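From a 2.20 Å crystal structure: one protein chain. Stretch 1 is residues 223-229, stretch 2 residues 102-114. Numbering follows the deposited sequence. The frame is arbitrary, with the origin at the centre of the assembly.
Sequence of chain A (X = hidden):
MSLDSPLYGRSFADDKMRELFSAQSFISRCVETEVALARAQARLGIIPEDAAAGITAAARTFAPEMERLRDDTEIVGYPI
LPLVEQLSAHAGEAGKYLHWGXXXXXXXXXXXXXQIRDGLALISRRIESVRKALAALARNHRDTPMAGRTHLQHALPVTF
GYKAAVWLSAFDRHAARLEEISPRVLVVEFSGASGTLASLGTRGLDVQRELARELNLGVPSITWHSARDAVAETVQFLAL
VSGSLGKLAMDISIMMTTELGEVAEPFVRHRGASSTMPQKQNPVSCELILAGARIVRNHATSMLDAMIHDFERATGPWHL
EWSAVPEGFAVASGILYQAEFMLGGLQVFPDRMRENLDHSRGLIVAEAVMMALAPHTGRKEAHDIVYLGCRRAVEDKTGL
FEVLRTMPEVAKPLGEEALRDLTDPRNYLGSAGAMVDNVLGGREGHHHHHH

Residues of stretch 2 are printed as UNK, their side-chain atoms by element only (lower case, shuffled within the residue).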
ATOM      1  N   THR A 223      28.826   7.907  -0.475  1.00 27.52           N
ATOM      2  CA  THR A 223      28.324   6.545  -0.544  1.00 26.92           C
ATOM      3  C   THR A 223      26.803   6.480  -0.375  1.00 26.68           C
ATOM      4  O   THR A 223      26.224   7.083   0.558  1.00 26.24           O
ATOM      5  CB  THR A 223      28.998   5.710   0.566  1.00 28.45           C
ATOM      6  OG1 THR A 223      30.413   5.888   0.477  1.00 28.83           O
ATOM      7  CG2 THR A 223      28.635   4.194   0.453  1.00 28.95           C
ATOM      8  N   TRP A 224      26.147   5.776  -1.295  1.00 25.46           N
ATOM      9  CA  TRP A 224      24.701   5.648  -1.193  1.00 25.58           C
ATOM     10  C   TRP A 224      24.253   4.178  -1.118  1.00 25.38           C
ATOM     11  O   TRP A 224      23.149   3.857  -1.498  1.00 26.36           O
ATOM     12  CB  TRP A 224      23.984   6.475  -2.294  1.00 24.60           C
ATOM     13  CG  TRP A 224      24.460   6.236  -3.699  1.00 24.39           C
ATOM     14  CD1 TRP A 224      25.562   6.776  -4.300  1.00 24.42           C
ATOM     15  CD2 TRP A 224      23.827   5.396  -4.702  1.00 23.98           C
ATOM     16  NE1 TRP A 224      25.655   6.332  -5.618  1.00 24.23           N
ATOM     17  CE2 TRP A 224      24.588   5.502  -5.882  1.00 23.23           C
ATOM     18  CE3 TRP A 224      22.666   4.599  -4.712  1.00 24.39           C
ATOM     19  CZ2 TRP A 224      24.251   4.818  -7.051  1.00 25.20           C
ATOM     20  CZ3 TRP A 224      22.320   3.918  -5.898  1.00 23.15           C
ATOM     21  CH2 TRP A 224      23.103   4.036  -7.031  1.00 25.99           C
ATOM     22  N   HIS A 225      25.135   3.292  -0.641  1.00 26.82           N
ATOM     23  CA  HIS A 225      24.797   1.882  -0.419  1.00 27.60           C
ATOM     24  C   HIS A 225      23.503   1.817   0.411  1.00 27.35           C
ATOM     25  O   HIS A 225      22.657   0.957   0.172  1.00 28.26           O
ATOM     26  CB  HIS A 225      25.915   1.154   0.332  1.00 27.47           C
ATOM     27  CG  HIS A 225      27.158   0.904  -0.474  1.00 27.70           C
ATOM     28  ND1 HIS A 225      28.410   0.802   0.107  1.00 28.77           N
ATOM     29  CD2 HIS A 225      27.349   0.726  -1.798  1.00 28.90           C
ATOM     30  CE1 HIS A 225      29.311   0.582  -0.829  1.00 28.99           C
ATOM     31  NE2 HIS A 225      28.692   0.518  -1.993  1.00 27.87           N
ATOM     32  N   SER A 226      23.360   2.732   1.372  1.00 26.88           N
ATOM     33  CA  SER A 226      22.209   2.733   2.286  1.00 27.70           C
ATOM     34  C   SER A 226      21.373   4.027   2.301  1.00 27.12           C
ATOM     35  O   SER A 226      20.483   4.167   3.133  1.00 27.61           O
ATOM     36  CB  SER A 226      22.675   2.395   3.698  1.00 27.60           C
ATOM     37  OG  SER A 226      23.428   3.466   4.216  1.00 29.71           O
ATOM     38  N   ALA A 227      21.650   4.935   1.367  1.00 26.81           N
ATOM     39  CA  ALA A 227      20.875   6.183   1.147  1.00 26.77           C
ATOM     40  C   ALA A 227      20.189   6.099  -0.227  1.00 26.72           C
ATOM     41  O   ALA A 227      20.745   6.522  -1.262  1.00 26.06           O
ATOM     42  CB  ALA A 227      21.817   7.438   1.228  1.00 27.11           C
ATOM     43  N   ARG A 228      18.968   5.558  -0.236  1.00 26.63           N
ATOM     44  CA  ARG A 228      18.332   5.058  -1.483  1.00 27.47           C
ATOM     45  C   ARG A 228      17.285   6.014  -2.074  1.00 27.51           C
ATOM     46  O   ARG A 228      16.456   5.590  -2.892  1.00 27.63           O
ATOM     47  CB  ARG A 228      17.667   3.673  -1.203  1.00 27.17           C
ATOM     48  CG  ARG A 228      18.608   2.632  -0.512  1.00 28.08           C
ATOM     49  CD  ARG A 228      19.937   2.446  -1.275  1.00 26.84           C
ATOM     50  NE  ARG A 228      19.803   1.683  -2.523  1.00 25.88           N
ATOM     51  CZ  ARG A 228      20.809   1.365  -3.333  1.00 24.27           C
ATOM     52  NH1 ARG A 228      22.059   1.788  -3.060  1.00 21.02           N
ATOM     53  NH2 ARG A 228      20.568   0.605  -4.414  1.00 21.91           N
ATOM     54  N   ASP A 229      17.305   7.277  -1.642  1.00 26.30           N
ATOM     55  CA  ASP A 229      16.264   8.231  -1.987  1.00 26.96           C
ATOM     56  C   ASP A 229      16.206   8.590  -3.471  1.00 27.32           C
ATOM     57  O   ASP A 229      15.135   8.871  -3.996  1.00 26.33           O
ATOM     58  CB  ASP A 229      16.377   9.499  -1.129  1.00 26.50           C
ATOM     59  CG  ASP A 229      17.799  10.102  -1.150  1.00 27.77           C
ATOM     60  OD1 ASP A 229      18.731   9.500  -0.573  1.00 29.37           O
ATOM     61  OD2 ASP A 229      17.983  11.169  -1.751  1.00 27.44           O
ATOM     62  N   UNK A 102      36.910  -2.614  -5.072  1.00 34.47           N
ATOM     63  CA  UNK A 102      35.455  -2.702  -5.241  1.00 33.60           C
ATOM     64  C   UNK A 102      34.764  -3.687  -4.288  1.00 32.94           C
ATOM     65  O   UNK A 102      35.348  -4.688  -3.906  1.00 32.21           O
ATOM     66  c   UNK A 102      35.126  -3.093  -6.697  1.00 33.23           C
ATOM     67  N   UNK A 103      33.510  -3.390  -3.927  1.00 32.18           N
ATOM     68  CA  UNK A 103      32.610  -4.370  -3.353  1.00 30.63           C
ATOM     69  C   UNK A 103      31.491  -4.696  -4.385  1.00 31.01           C
ATOM     70  O   UNK A 103      31.273  -3.967  -5.378  1.00 30.74           O
ATOM     71  c   UNK A 103      32.023  -3.926  -1.972  1.00 31.27           C
ATOM     72  c   UNK A 103      30.986  -2.787  -2.123  1.00 28.94           C
ATOM     73  o   UNK A 103      31.361  -5.043  -1.343  1.00 31.20           O
ATOM     74  N   UNK A 104      30.803  -5.803  -4.150  1.00 30.28           N
ATOM     75  CA  UNK A 104      29.683  -6.256  -4.972  1.00 30.43           C
ATOM     76  C   UNK A 104      28.585  -5.191  -5.211  1.00 30.07           C
ATOM     77  O   UNK A 104      28.222  -4.929  -6.373  1.00 30.25           O
ATOM     78  o   UNK A 104      30.100  -8.572  -4.552  1.00 31.18           O
ATOM     79  c   UNK A 104      27.819  -7.998  -5.096  1.00 29.90           C
ATOM     80  c   UNK A 104      29.111  -7.565  -4.382  1.00 30.59           C
ATOM     81  N   UNK A 105      28.088  -4.561  -4.140  1.00 28.99           N
ATOM     82  CA  UNK A 105      27.068  -3.494  -4.323  1.00 28.89           C
ATOM     83  C   UNK A 105      27.525  -2.277  -5.152  1.00 29.19           C
ATOM     84  O   UNK A 105      26.689  -1.563  -5.774  1.00 29.14           O
ATOM     85  c   UNK A 105      24.614  -1.780  -1.821  1.00 26.99           C
ATOM     86  o   UNK A 105      25.261  -1.885  -0.769  1.00 26.04           O
ATOM     87  n   UNK A 105      23.454  -1.133  -1.892  1.00 22.56           N
ATOM     88  c   UNK A 105      26.499  -3.028  -2.983  1.00 28.84           C
ATOM     89  c   UNK A 105      25.128  -2.389  -3.119  1.00 27.82           C
ATOM     90  N   UNK A 106      28.829  -2.023  -5.178  1.00 29.02           N
ATOM     91  CA  UNK A 106      29.347  -0.972  -6.061  1.00 29.85           C
ATOM     92  C   UNK A 106      29.035  -1.309  -7.517  1.00 29.14           C
ATOM     93  O   UNK A 106      28.520  -0.493  -8.254  1.00 29.43           O
ATOM     94  o   UNK A 106      30.405   0.396  -3.913  1.00 36.65           O
ATOM     95  o   UNK A 106      32.418  -0.420  -4.237  1.00 32.38           O
ATOM     96  c   UNK A 106      31.241  -0.244  -4.594  1.00 32.56           C
ATOM     97  c   UNK A 106      30.846  -0.812  -5.913  1.00 29.33           C
ATOM     98  N   UNK A 107      29.363  -2.534  -7.916  1.00 30.20           N
ATOM     99  CA  UNK A 107      29.212  -2.949  -9.306  1.00 29.25           C
ATOM    100  C   UNK A 107      27.746  -3.080  -9.668  1.00 29.10           C
ATOM    101  O   UNK A 107      27.339  -2.638 -10.766  1.00 29.44           O
ATOM    102  c   UNK A 107      31.421  -4.246  -9.158  1.00 30.68           C
ATOM    103  c   UNK A 107      29.956  -4.277  -9.630  1.00 29.24           C
ATOM    104  c   UNK A 107      32.296  -3.079  -9.692  1.00 28.19           C
ATOM    105  c   UNK A 107      29.896  -4.566 -11.140  1.00 29.34           C
ATOM    106  N   UNK A 108      26.961  -3.659  -8.745  1.00 28.46           N
ATOM    107  CA  UNK A 108      25.501  -3.852  -8.941  1.00 28.00           C
ATOM    108  C   UNK A 108      24.695  -2.547  -8.931  1.00 28.58           C
ATOM    109  O   UNK A 108      23.799  -2.389  -9.761  1.00 28.67           O
ATOM    110  c   UNK A 108      25.492  -6.266  -8.073  1.00 28.44           C
ATOM    111  s   UNK A 108      24.814  -7.524  -6.921  1.00 27.01           S
ATOM    112  c   UNK A 108      24.945  -4.839  -7.915  1.00 28.49           C
ATOM    113  c   UNK A 108      23.193  -7.706  -7.697  1.00 29.99           C
ATOM    114  N   UNK A 109      25.040  -1.607  -8.037  1.00 28.03           N
ATOM    115  CA  UNK A 109      24.425  -0.278  -8.014  1.00 28.09           C
ATOM    116  C   UNK A 109      24.752   0.509  -9.274  1.00 28.09           C
ATOM    117  O   UNK A 109      23.881   1.117  -9.913  1.00 27.92           O
ATOM    118  o   UNK A 109      24.473   0.996  -4.520  1.00 31.66           O
ATOM    119  c   UNK A 109      24.956   0.534  -6.824  1.00 28.30           C
ATOM    120  c   UNK A 109      24.116   0.369  -5.541  1.00 29.83           C
ATOM    121  o   UNK A 109      23.110  -0.353  -5.540  1.00 29.49           O
ATOM    122  N   UNK A 110      26.022   0.493  -9.634  1.00 28.43           N
ATOM    123  CA  UNK A 110      26.485   1.227 -10.819  1.00 27.23           C
ATOM    124  C   UNK A 110      25.933   0.666 -12.107  1.00 26.95           C
ATOM    125  O   UNK A 110      25.475   1.430 -12.950  1.00 27.61           O
ATOM    126  c   UNK A 110      28.025   1.303 -10.891  1.00 28.00           C
ATOM    127  c   UNK A 110      28.439   2.047 -12.176  1.00 26.14           C
ATOM    128  o   UNK A 110      28.526   2.018  -9.751  1.00 27.51           O
ATOM    129  N   UNK A 111      25.958  -0.651 -12.281  1.00 27.33           N
ATOM    130  CA  UNK A 111      25.296  -1.278 -13.448  1.00 27.44           C
ATOM    131  C   UNK A 111      23.805  -0.975 -13.517  1.00 28.09           C
ATOM    132  O   UNK A 111      23.260  -0.778 -14.605  1.00 27.49           O
ATOM    133  c   UNK A 111      25.511  -2.792 -13.454  1.00 27.90           C
ATOM    134  N   UNK A 112      23.139  -0.992 -12.351  1.00 29.16           N
ATOM    135  CA  UNK A 112      21.727  -0.565 -12.244  1.00 29.24           C
ATOM    136  C   UNK A 112      21.552   0.860 -12.716  1.00 29.36           C
ATOM    137  O   UNK A 112      20.625   1.149 -13.481  1.00 29.49           O
ATOM    138  c   UNK A 112      19.700  -0.309 -10.676  1.00 31.44           C
ATOM    139  c   UNK A 112      21.163  -0.764 -10.811  1.00 30.19           C
ATOM    140  o   UNK A 112      21.255  -2.152 -10.484  1.00 29.21           O
ATOM    141  N   UNK A 113      22.425   1.761 -12.268  1.00 29.16           N
ATOM    142  CA  UNK A 113      22.345   3.154 -12.717  1.00 28.56           C
ATOM    143  C   UNK A 113      22.499   3.269 -14.252  1.00 28.40           C
ATOM    144  O   UNK A 113      21.796   4.035 -14.899  1.00 28.82           O
ATOM    145  c   UNK A 113      22.738   4.342 -10.476  1.00 29.09           C
ATOM    146  c   UNK A 113      23.595   5.378 -12.604  1.00 26.55           C
ATOM    147  c   UNK A 113      23.311   4.072 -11.902  1.00 28.94           C
ATOM    148  N   UNK A 114      23.359   2.459 -14.844  1.00 27.77           N
ATOM    149  CA  UNK A 114      23.529   2.476 -16.292  1.00 28.33           C
ATOM    150  C   UNK A 114      22.244   2.047 -17.026  1.00 29.36           C
ATOM    151  O   UNK A 114      21.888   2.626 -18.057  1.00 29.10           O
ATOM    152  c   UNK A 114      26.469   3.344 -16.938  1.00 25.60           C
ATOM    153  c   UNK A 114      26.080   2.087 -16.226  1.00 26.95           C
ATOM    154  c   UNK A 114      27.138   0.994 -16.395  1.00 25.42           C
ATOM    155  c   UNK A 114      24.716   1.581 -16.720  1.00 27.13           C
TER

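Position 102 has one side-chain atom, a carbon. It lies in the loop before the helix and touches nothing on stretch 1. It is Ala 102.

Position 103 has a carbon bearing one oxygen and one carbon. The outer carbon of 103 lies 4.0 Å from CE1 of His 225. That is Thr 103, and the carbon is CG2. The residue sits at the N-cap position, but its side chain makes no capping bond.

Position 104 again has a carbon with one oxygen and one carbon, so it is Thr 104. It opens the helix and stays clear of stretch 1.

Position 105 has three carbons in a row, the third carrying one oxygen and one nitrogen. The nitrogen of 105 lies 3.0 Å from the backbone O of His 225, and the oxygen of 105 lies 3.3 Å from CB of His 225. This terminal amide marks Gln 105. Its CA-to-CB bond points toward stretch 1, and chi1 and chi2 are both t. NE2 of Gln 105 donates a hydrogen bond to that carbonyl. OE1 of Gln 105 is hydrogen-bonded elsewhere in the structure.

Position 106 has two carbons, the second carrying two oxygens. One oxygen of 106 lies 2.6 Å from NE2 of His 225, at the edge of the imidazole. It is Asp 106. NE2 of His 225 donates a short hydrogen bond to this oxygen, OD1. The other oxygen, OD2 of Asp 106, accepts a bond from the backbone N of Thr 103 at 3.2 Å, which ties the carboxylate to the start of its own helix.

Position 107 has four carbons, forked at the first, with one arm two carbons long. It is Ile 107, out of reach of stretch 1.

Position 108 has two carbons, a sulfur and a last carbon, unbranched. The thioether identifies Met 108, which is out of reach of stretch 1.

Position 109 has two carbons, the second with two oxygens. One oxygen of 109 lies over one face of the Trp 224 ring, 3.9 Å from CZ3 of Trp 224; both oxygens meet Arg 228. This is Asp 109. Its CA-to-CB bond points toward stretch 1. OD1 of Asp 109 accepts from NH2 of Arg 228 and OD2 of Asp 109 from NH1 of Arg 228, each at 2.9 Å. The oxygen over the ring is OD2.

Position 110 has a carbon with one oxygen and one carbon and is Thr 110. It makes no contact across.

Position 111 has a single carbon and is Ala 111, out of reach.

Position 112 is a carbon with one oxygen and one carbon, Thr 112. OG1 of Thr 112 bonds back to the backbone O of Met 108 at 2.7 Å.

Position 113 has a carbon carrying two carbons. One outer carbon of 113 packs 3.5 Å from CH2 of Trp 224. It is Val 113, and the carbon is CG2.

Position 114 has four carbons, forked at the second. It is Leu 114, out of reach.

The contact is mainly polar. The helix offers 105, 109 and 113, spaced by four, so their side chains fall along one side. His 225 is held twice, at its carbonyl by Gln 105 and at its ring by Asp 106. Asp 109 grips the guanidinium through both oxygens in a salt bridge. NH1 of Arg 228 also bonds to O of Trp 224 at 2.8 Å, which links the salt bridge to the loop backbone. Val 113 adds the apolar end.

Stretch 2 102-114: ATTQDIMDTATVL
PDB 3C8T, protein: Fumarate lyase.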